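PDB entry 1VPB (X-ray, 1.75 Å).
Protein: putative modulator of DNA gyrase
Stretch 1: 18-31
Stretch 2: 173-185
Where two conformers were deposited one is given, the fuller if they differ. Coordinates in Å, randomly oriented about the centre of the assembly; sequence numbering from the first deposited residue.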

# COMPACT_ATOMS: atom_id res chain seq x y z
N ASN A 18 18.16 1.98 -26.05
CA ASN A 18 17.88 2.11 -24.60
C ASN A 18 19.20 2.26 -23.83
O ASN A 18 19.34 3.13 -22.93
CB ASN A 18 17.20 0.85 -24.06
CG ASN A 18 15.78 0.63 -24.58
OD1 ASN A 18 15.31 -0.53 -24.59
ND2 ASN A 18 15.09 1.70 -24.97
N LYS A 19 20.17 1.38 -24.11
CA LYS A 19 21.43 1.44 -23.39
C LYS A 19 22.15 2.77 -23.65
O LYS A 19 22.72 3.35 -22.76
CB LYS A 19 22.34 0.26 -23.71
CG LYS A 19 21.73 -1.06 -23.22
CD LYS A 19 22.62 -2.24 -23.60
CE LYS A 19 21.97 -3.54 -23.16
NZ LYS A 19 22.86 -4.71 -23.46
N LYS A 20 22.12 3.23 -24.89
CA LYS A 20 22.75 4.51 -25.21
C LYS A 20 22.07 5.63 -24.43
O LYS A 20 22.76 6.57 -24.01
CB LYS A 20 22.68 4.77 -26.71
CG LYS A 20 23.79 4.03 -27.43
N LEU A 21 20.76 5.52 -24.20
CA LEU A 21 20.05 6.58 -23.47
C LEU A 21 20.51 6.58 -22.01
O LEU A 21 20.81 7.65 -21.43
CB LEU A 21 18.56 6.40 -23.55
CG LEU A 21 17.72 7.31 -22.61
CD1 LEU A 21 17.90 8.72 -23.06
CD2 LEU A 21 16.28 6.90 -22.61
N ALA A 22 20.66 5.39 -21.44
CA ALA A 22 21.17 5.30 -20.05
C ALA A 22 22.59 5.81 -19.94
O ALA A 22 22.93 6.50 -18.97
CB ALA A 22 21.08 3.91 -19.54
N GLN A 23 23.42 5.52 -20.94
CA GLN A 23 24.80 5.92 -20.93
C GLN A 23 24.88 7.45 -21.09
O GLN A 23 25.73 8.09 -20.46
CB GLN A 23 25.56 5.21 -22.07
CG GLN A 23 25.84 3.71 -21.79
CD GLN A 23 26.09 2.91 -23.09
OE1 GLN A 23 26.42 3.51 -24.15
NE2 GLN A 23 25.90 1.59 -23.02
N TRP A 24 24.00 8.00 -21.90
CA TRP A 24 23.93 9.46 -22.11
C TRP A 24 23.55 10.14 -20.78
O TRP A 24 24.21 11.10 -20.37
CB TRP A 24 22.91 9.79 -23.18
CG TRP A 24 22.64 11.27 -23.21
CD1 TRP A 24 23.31 12.21 -23.92
CD2 TRP A 24 21.67 11.98 -22.43
NE1 TRP A 24 22.82 13.46 -23.65
CE2 TRP A 24 21.78 13.34 -22.75
CE3 TRP A 24 20.67 11.58 -21.54
CZ2 TRP A 24 20.98 14.32 -22.17
CZ3 TRP A 24 19.86 12.55 -20.97
CH2 TRP A 24 20.02 13.91 -21.28
N ALA A 25 22.59 9.56 -20.06
CA ALA A 25 22.14 10.13 -18.78
C ALA A 25 23.24 10.10 -17.75
O ALA A 25 23.42 11.07 -17.02
CB ALA A 25 20.89 9.44 -18.26
N MET A 26 24.00 8.99 -17.69
CA MET A 26 25.15 8.89 -16.79
C MET A 26 26.14 10.02 -17.09
O MET A 26 26.62 10.75 -16.20
CB MET A 26 25.81 7.52 -16.95
CG MET A 26 27.09 7.39 -16.22
SD MET A 26 26.88 7.44 -14.44
CE MET A 26 26.45 5.73 -14.26
N ASP A 27 26.52 10.11 -18.36
CA ASP A 27 27.50 11.09 -18.80
C ASP A 27 27.02 12.51 -18.47
O ASP A 27 27.81 13.32 -17.99
CB ASP A 27 27.80 10.89 -20.29
CG ASP A 27 28.70 11.95 -20.85
OD1 ASP A 27 29.92 11.86 -20.57
OD2 ASP A 27 28.26 12.89 -21.55
N TYR A 28 25.76 12.78 -18.72
CA TYR A 28 25.19 14.11 -18.48
C TYR A 28 25.28 14.43 -17.00
O TYR A 28 25.71 15.54 -16.59
CB TYR A 28 23.74 14.17 -18.97
CG TYR A 28 23.18 15.58 -18.88
CD1 TYR A 28 23.43 16.54 -19.87
CD2 TYR A 28 22.49 15.96 -17.74
CE1 TYR A 28 22.96 17.84 -19.73
CE2 TYR A 28 22.01 17.24 -17.61
CZ TYR A 28 22.26 18.17 -18.60
OH TYR A 28 21.76 19.45 -18.34
N ALA A 29 24.88 13.48 -16.15
CA ALA A 29 24.98 13.71 -14.70
C ALA A 29 26.42 14.02 -14.25
O ALA A 29 26.68 14.90 -13.42
CB ALA A 29 24.42 12.47 -13.93
N LEU A 30 27.40 13.25 -14.77
CA LEU A 30 28.78 13.39 -14.38
C LEU A 30 29.41 14.69 -14.87
O LEU A 30 30.22 15.29 -14.15
CB LEU A 30 29.61 12.22 -14.90
CG LEU A 30 29.31 10.87 -14.21
CD1 LEU A 30 30.05 9.75 -14.97
CD2 LEU A 30 29.57 10.86 -12.73
N LYS A 31 28.95 15.15 -16.00
CA LYS A 31 29.46 16.40 -16.58
C LYS A 31 28.81 17.63 -15.97
O LYS A 31 29.30 18.75 -16.16
CB LYS A 31 29.22 16.42 -18.08
CG LYS A 31 30.15 15.45 -18.81
CD LYS A 31 29.85 15.39 -20.33
N ALA A 173 16.05 -4.80 -16.61
CA ALA A 173 16.82 -3.73 -15.92
C ALA A 173 18.18 -3.66 -16.49
O ALA A 173 18.82 -4.70 -16.70
CB ALA A 173 16.91 -4.01 -14.46
N TYR A 174 18.64 -2.42 -16.74
CA TYR A 174 20.00 -2.14 -17.15
C TYR A 174 20.57 -1.15 -16.17
O TYR A 174 19.96 -0.07 -16.00
CB TYR A 174 19.99 -1.56 -18.54
CG TYR A 174 21.32 -1.19 -19.11
CD1 TYR A 174 22.27 -2.16 -19.44
CD2 TYR A 174 21.64 0.12 -19.41
CE1 TYR A 174 23.52 -1.82 -19.99
CE2 TYR A 174 22.85 0.48 -19.99
CZ TYR A 174 23.80 -0.50 -20.31
OH TYR A 174 25.03 -0.15 -20.88
N ARG A 175 21.74 -1.46 -15.64
CA ARG A 175 22.30 -0.72 -14.51
C ARG A 175 23.68 -0.23 -14.93
O ARG A 175 24.44 -0.96 -15.59
CB ARG A 175 22.35 -1.66 -13.31
CG ARG A 175 23.14 -1.17 -12.14
CD ARG A 175 22.49 -1.40 -10.74
NE ARG A 175 21.60 -0.31 -10.42
CZ ARG A 175 21.96 0.96 -10.37
NH1 ARG A 175 23.22 1.30 -10.56
NH2 ARG A 175 21.07 1.90 -10.11
N LEU A 176 24.01 1.02 -14.54
CA LEU A 176 25.31 1.59 -14.73
C LEU A 176 25.72 2.29 -13.44
O LEU A 176 24.87 2.93 -12.79
CB LEU A 176 25.25 2.66 -15.83
CG LEU A 176 24.94 2.24 -17.25
CD1 LEU A 176 24.78 3.48 -18.17
CD2 LEU A 176 25.99 1.30 -17.76
N ILE A 177 26.97 2.15 -13.06
CA ILE A 177 27.54 2.86 -11.91
C ILE A 177 28.82 3.49 -12.37
O ILE A 177 29.61 2.86 -13.06
CB ILE A 177 27.73 1.95 -10.70
CG1 ILE A 177 26.43 1.21 -10.37
CG2 ILE A 177 28.23 2.72 -9.51
CD1 ILE A 177 26.61 0.23 -9.20
N SER A 178 29.06 4.77 -12.02
CA SER A 178 30.14 5.52 -12.65
C SER A 178 31.60 5.10 -12.38
O SER A 178 32.51 5.65 -13.01
CB SER A 178 30.00 7.01 -12.24
OG SER A 178 30.01 7.19 -10.87
N ASN A 179 31.83 4.26 -11.39
CA ASN A 179 33.16 3.72 -11.11
C ASN A 179 33.34 2.31 -11.73
O ASN A 179 34.24 1.57 -11.29
CB ASN A 179 33.50 3.74 -9.65
CG ASN A 179 32.67 2.77 -8.82
OD1 ASN A 179 31.64 2.31 -9.33
ND2 ASN A 179 33.16 2.44 -7.61
N GLY A 180 32.55 2.00 -12.73
CA GLY A 180 32.88 0.90 -13.65
C GLY A 180 32.01 -0.33 -13.48
O GLY A 180 32.47 -1.47 -13.58
N PHE A 181 30.72 -0.13 -13.31
CA PHE A 181 29.77 -1.23 -13.36
C PHE A 181 28.77 -1.09 -14.51
O PHE A 181 28.22 -0.00 -14.74
CB PHE A 181 29.02 -1.39 -12.06
CG PHE A 181 28.11 -2.63 -12.07
CD1 PHE A 181 28.69 -3.90 -12.06
CD2 PHE A 181 26.76 -2.52 -12.17
CE1 PHE A 181 27.86 -5.04 -12.12
CE2 PHE A 181 25.91 -3.65 -12.23
CZ PHE A 181 26.49 -4.92 -12.25
N GLU A 182 28.52 -2.20 -15.25
CA GLU A 182 27.45 -2.29 -16.18
C GLU A 182 26.82 -3.68 -16.02
O GLU A 182 27.56 -4.70 -16.02
CB GLU A 182 27.98 -2.11 -17.63
CG GLU A 182 26.94 -2.31 -18.69
CD GLU A 182 27.51 -2.34 -20.09
OE1 GLU A 182 28.65 -2.85 -20.22
OE2 GLU A 182 26.80 -1.88 -21.02
N GLY A 183 25.53 -3.72 -15.85
CA GLY A 183 24.82 -5.00 -15.65
C GLY A 183 23.44 -5.01 -16.18
O GLY A 183 22.80 -3.97 -16.31
N GLU A 184 22.92 -6.20 -16.51
CA GLU A 184 21.56 -6.26 -16.96
C GLU A 184 20.91 -7.56 -16.54
O GLU A 184 21.61 -8.58 -16.32
CB GLU A 184 21.40 -6.04 -18.43
CG GLU A 184 21.93 -7.05 -19.35
CD GLU A 184 21.60 -6.65 -20.80
OE1 GLU A 184 20.43 -6.40 -21.18
OE2 GLU A 184 22.56 -6.56 -21.52
N THR A 185 19.61 -7.45 -16.32
CA THR A 185 18.79 -8.59 -15.91
C THR A 185 17.50 -8.64 -16.69
O THR A 185 17.03 -7.64 -17.25
CB THR A 185 18.50 -8.53 -14.43
OG1 THR A 185 17.77 -7.31 -14.11
CG2 THR A 185 19.76 -8.49 -13.64
O HOH W 1 25.37 -4.40 -22.84

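The helix 18-31 lies over a β-hairpin, 173-185. Its axis runs 28° from that of the strand 173-177, in the same general direction, with a closest approach of 9.3 Å. The contact buries 474 Å², both sides summed. Lys19, Ala22, Gln23, Met26 and Leu30 carry the helix side of it. Lys19, Ala22/Gln23, Met26 and Leu30 are spaced three or four residues apart, so they fall on one side of the helix. On the first strand, alternation turns Tyr174 and Leu176 toward the helix and Arg175 and Ile177 away. Ala22, Met26, Tyr174 and Leu176 are buried, whereas Gln23, Glu182 and Glu184 stay exposed at the margin.

Of the hairpin residues, Tyr174 has the most surface covered by the helix. The helix covers one face and part of the edge of its ring. Lys19 CG sits over one face, 3.6 Å from the centroid of the Tyr174 ring and 11° off the normal, a CH-pi contact. Ala22 CB lies at the edge, 3.8 Å from Tyr174 CD2. The small methyl of Ala22 lets the ring lie close to the helix backbone.

Lys19 has an extended chain, with chi2 to chi4 all t. Its methylenes pass the tyrosine ring and its amine reaches the second strand. There Lys19 NZ forms a salt bridge with Glu184 OE2 at 2.7 Å. Lysine suits the place because its stem is apolar and its tip charged. Water 1 accepts a hydrogen bond from Lys19 NZ at 2.6 Å and donates a weak one to Glu182 OE2 at 3.4 Å.

The tyrosine hydroxyl ends in a polar cluster. Gln23 NE2 donates to Tyr174 OH at 2.9 Å, and Tyr174 OH donates to Glu182 OE2 in a very short bond of 2.5 Å. The CA-to-CB bond of Gln23 points sideways, but the end of its side chain comes nearer the hairpin.

Leu176 is the next bump. Leu176 CD1 fits against the helix between Ala22 and Gln23, 4.0 Å from Ala22 CB, 3.6 Å from Ala22 O and 3.8 Å from Gln23 CG.

Met26 fills the space further along. Its chain is bent, with chi2 and chi3 both p. Met26 CE packs 3.7 Å from Leu176 CB, 3.5 Å from Leu176 O and 3.6 Å from Ser178 N. The unbranched thioether places a methyl against backbone where the strand gives way to the turn. Met26 SD lies 3.8 Å from Ser178 CB. Leu30 closes this end, with Leu30 CD1 3.9 Å from Ser178 CB. Ser178 has a small side chain, yet the helix covers a good part of the residue; its OG is hydrogen-bonded elsewhere in the structure.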